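Local coordinates for protein putative acetamidase/formamidase (Yersinia enterocolitica subsp. palearctica serotype O:3, PDB 5UBU) that probably hydrolyses carbon-nitrogen bonds, other than peptide bonds, in linear amides and binds sodium ions, at residues S44-P52 with N88-A96. Residues are numbered along the deposited sequence; the frame is centred on the assembly and turned at random.
Sequences STPVLTIEP and NGPIMINGA
The carboxylate of Glu-51 and the carboxamide of Asn-94 lie side by side and point the same way, their planes 64° apart. Asn-94 ND2 donates in its own amide plane to the syn side of Glu-51 OE2 (2.9 Å), reaching that oxygen from 29° outside the carboxylate plane. A bend at chi2 folds the Glu-51 chain back toward the asparagine, although its first bond leads away. At the other end the ring of Pro-90, which follows a cis peptide bond, brings CD to 3.7 Å from Ser-44 CB and close to Thr-45 O. The Pro-46 ring meets selenomethionine Met-92: its CB lies 3.6 Å from Met-92 CG, and the bend at chi2 brings Met-92 SE near Pro-46 CB and CG.

Between these ends the backbones of 48-50 and 88-93 run parallel, 28° apart in direction. Met-92 N bonds to Leu-48 O, Ile-50 N to Met-92 O (2.7 Å) and Asn-94 N to Ile-50 O, the bonds passing back and forth as in parallel beta structure. Val-47, the residue before the strand, adds a bond from its N to Pro-90 O. Thr-49 and Met-92 share one face, where Thr-49 OG1 lies beside Met-92 CB. On the reverse face Ile-50 CD1 meets Ile-91 CG2 (3.9 Å) and Ile-50 CG1 meets Ile-93 CG1. Beyond the strand, Pro-52 CG packs on Ile-93 CG2 (3.7 Å).

Past Ile-93 the chain leaves through a type II turn to Ala-96. Within this mixed sheet, strand 87-93 runs between 48-50 and the antiparallel strand 214-222, and Ile-50 and Ile-93 both touch Val-245 of strand 239-248 in the nine-stranded sheet, where Leu-48 and Ile-50 also meet His-26 of strand 25-28.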
loop_
_atom_site.group_PDB
_atom_site.type_symbol
_atom_site.label_atom_id
_atom_site.label_comp_id
_atom_site.label_asym_id
_atom_site.label_seq_id
_atom_site.Cartn_x
_atom_site.Cartn_y
_atom_site.Cartn_z
ATOM N N SER B 44 12.226 -3.075 -31.187
ATOM C CA SER B 44 11.443 -2.476 -32.260
ATOM C C SER B 44 12.398 -1.921 -33.325
ATOM O O SER B 44 13.480 -1.429 -32.991
ATOM C CB SER B 44 10.640 -1.268 -31.741
ATOM O OG SER B 44 10.302 -1.358 -30.360
ATOM N N THR B 45 11.986 -1.967 -34.590
ATOM C CA THR B 45 12.800 -1.410 -35.672
ATOM C C THR B 45 12.690 0.125 -35.620
ATOM O O THR B 45 11.585 0.653 -35.509
ATOM C CB THR B 45 12.319 -1.879 -37.058
ATOM O OG1 THR B 45 12.331 -3.306 -37.123
ATOM C CG2 THR B 45 13.212 -1.315 -38.158
ATOM N N PRO B 46 13.826 0.845 -35.681
ATOM C CA PRO B 46 13.753 2.310 -35.640
ATOM C C PRO B 46 12.975 2.887 -36.807
ATOM O O PRO B 46 13.079 2.372 -37.920
ATOM C CB PRO B 46 15.214 2.747 -35.714
ATOM C CG PRO B 46 15.984 1.591 -35.185
ATOM C CD PRO B 46 15.218 0.362 -35.601
ATOM N N VAL B 47 12.204 3.943 -36.547
ATOM C CA VAL B 47 11.399 4.595 -37.588
ATOM C C VAL B 47 11.993 5.919 -38.055
ATOM O O VAL B 47 11.626 6.418 -39.127
ATOM C CB VAL B 47 9.952 4.868 -37.125
ATOM C CG1 VAL B 47 9.313 3.567 -36.637
ATOM C CG2 VAL B 47 9.896 5.962 -36.053
ATOM N N LEU B 48 12.894 6.483 -37.252
ATOM C CA LEU B 48 13.519 7.761 -37.558
ATOM C C LEU B 48 14.808 7.957 -36.770
ATOM O O LEU B 48 14.896 7.547 -35.615
ATOM C CB LEU B 48 12.549 8.890 -37.184
ATOM C CG LEU B 48 13.019 10.341 -37.335
ATOM C CD1 LEU B 48 13.326 10.681 -38.794
ATOM C CD2 LEU B 48 11.954 11.264 -36.761
ATOM N N THR B 49 15.798 8.588 -37.400
ATOM C CA THR B 49 17.066 8.893 -36.745
ATOM C C THR B 49 17.272 10.395 -36.875
ATOM O O THR B 49 17.167 10.944 -37.980
ATOM C CB THR B 49 18.245 8.132 -37.375
ATOM O OG1 THR B 49 17.986 6.721 -37.327
ATOM C CG2 THR B 49 19.547 8.440 -36.630
ATOM N N ILE B 50 17.547 11.057 -35.752
ATOM C CA ILE B 50 17.733 12.507 -35.739
ATOM C C ILE B 50 19.019 12.944 -35.041
ATOM O O ILE B 50 19.657 12.167 -34.326
ATOM C CB ILE B 50 16.547 13.206 -35.016
ATOM C CG1 ILE B 50 16.517 12.847 -33.529
ATOM C CG2 ILE B 50 15.216 12.837 -35.667
ATOM C CD1 ILE B 50 15.419 13.556 -32.768
ATOM N N GLU B 51 19.383 14.205 -35.259
ATOM C CA GLU B 51 20.541 14.815 -34.615
ATOM C C GLU B 51 20.037 15.544 -33.361
ATOM O O GLU B 51 18.899 16.033 -33.345
ATOM C CB GLU B 51 21.214 15.814 -35.557
ATOM C CG GLU B 51 21.883 15.186 -36.774
ATOM C CD GLU B 51 23.123 14.394 -36.424
ATOM O OE1 GLU B 51 23.676 14.565 -35.315
ATOM O OE2 GLU B 51 23.587 13.605 -37.272
ATOM N N PRO B 52 20.861 15.593 -32.294
ATOM C CA PRO B 52 20.414 16.333 -31.121
ATOM C C PRO B 52 20.155 17.787 -31.513
ATOM O O PRO B 52 20.982 18.400 -32.190
ATOM C CB PRO B 52 21.603 16.227 -30.157
ATOM C CG PRO B 52 22.319 15.000 -30.561
ATOM C CD PRO B 52 22.149 14.916 -32.052
ATOM N N ASN B 88 4.380 6.049 -30.996
ATOM C CA ASN B 88 5.195 6.498 -32.124
ATOM C C ASN B 88 6.623 6.216 -31.672
ATOM O O ASN B 88 6.918 6.275 -30.472
ATOM C CB ASN B 88 5.016 7.987 -32.414
ATOM C CG ASN B 88 3.828 8.268 -33.290
ATOM O OD1 ASN B 88 2.798 8.729 -32.829
ATOM N ND2 ASN B 88 3.958 7.943 -34.570
ATOM N N GLY B 89 7.500 5.901 -32.614
ATOM C CA GLY B 89 8.892 5.596 -32.283
ATOM C C GLY B 89 9.215 4.156 -32.642
ATOM O O GLY B 89 8.361 3.445 -33.180
ATOM N N PRO B 90 10.425 3.699 -32.321
ATOM C CA PRO B 90 11.443 4.480 -31.637
ATOM C C PRO B 90 12.208 5.468 -32.514
ATOM O O PRO B 90 12.515 5.170 -33.670
ATOM C CB PRO B 90 12.415 3.414 -31.128
ATOM C CG PRO B 90 12.269 2.281 -32.062
ATOM C CD PRO B 90 10.869 2.325 -32.596
ATOM N N ILE B 91 12.496 6.635 -31.945
ATOM C CA ILE B 91 13.268 7.679 -32.600
ATOM C C ILE B 91 14.694 7.535 -32.076
ATOM O O ILE B 91 14.888 7.395 -30.873
ATOM C CB ILE B 91 12.716 9.075 -32.264
ATOM C CG1 ILE B 91 11.260 9.180 -32.732
ATOM C CG2 ILE B 91 13.572 10.166 -32.905
ATOM C CD1 ILE B 91 10.586 10.503 -32.441
HETATM N N MSE B 92 15.682 7.568 -32.965
HETATM C CA MSE B 92 17.090 7.431 -32.560
HETATM C C MSE B 92 17.783 8.761 -32.537
HETATM O O MSE B 92 17.639 9.550 -33.468
HETATM C CB MSE B 92 17.842 6.528 -33.533
HETATM C CG MSE B 92 17.094 5.229 -33.837
HETATM SE SE MSE B 92 17.018 4.062 -32.247
HETATM C CE MSE B 92 18.824 3.255 -32.324
ATOM N N ILE B 93 18.520 9.032 -31.463
ATOM C CA ILE B 93 19.261 10.282 -31.340
ATOM C C ILE B 93 20.735 9.931 -31.541
ATOM O O ILE B 93 21.290 9.107 -30.810
ATOM C CB ILE B 93 19.036 10.999 -29.987
ATOM C CG1 ILE B 93 17.561 11.410 -29.802
ATOM C CG2 ILE B 93 19.895 12.254 -29.906
ATOM C CD1 ILE B 93 16.585 10.277 -29.585
ATOM N N ASN B 94 21.349 10.555 -32.540
ATOM C CA ASN B 94 22.743 10.324 -32.884
ATOM C C ASN B 94 23.680 10.688 -31.730
ATOM O O ASN B 94 23.712 11.836 -31.288
ATOM C CB ASN B 94 23.106 11.147 -34.140
ATOM C CG ASN B 94 24.490 10.819 -34.678
ATOM O OD1 ASN B 94 25.152 9.905 -34.212
ATOM N ND2 ASN B 94 24.924 11.559 -35.676
ATOM N N GLY B 95 24.440 9.693 -31.265
ATOM C CA GLY B 95 25.399 9.863 -30.167
ATOM C C GLY B 95 24.913 9.423 -28.793
ATOM O O GLY B 95 25.722 9.266 -27.879
ATOM N N ALA B 96 23.604 9.218 -28.641
ATOM C CA ALA B 96 23.038 8.808 -27.347
ATOM C C ALA B 96 23.519 7.423 -26.913
ATOM O O ALA B 96 23.523 6.481 -27.704
ATOM C CB ALA B 96 21.518 8.847 -27.393
#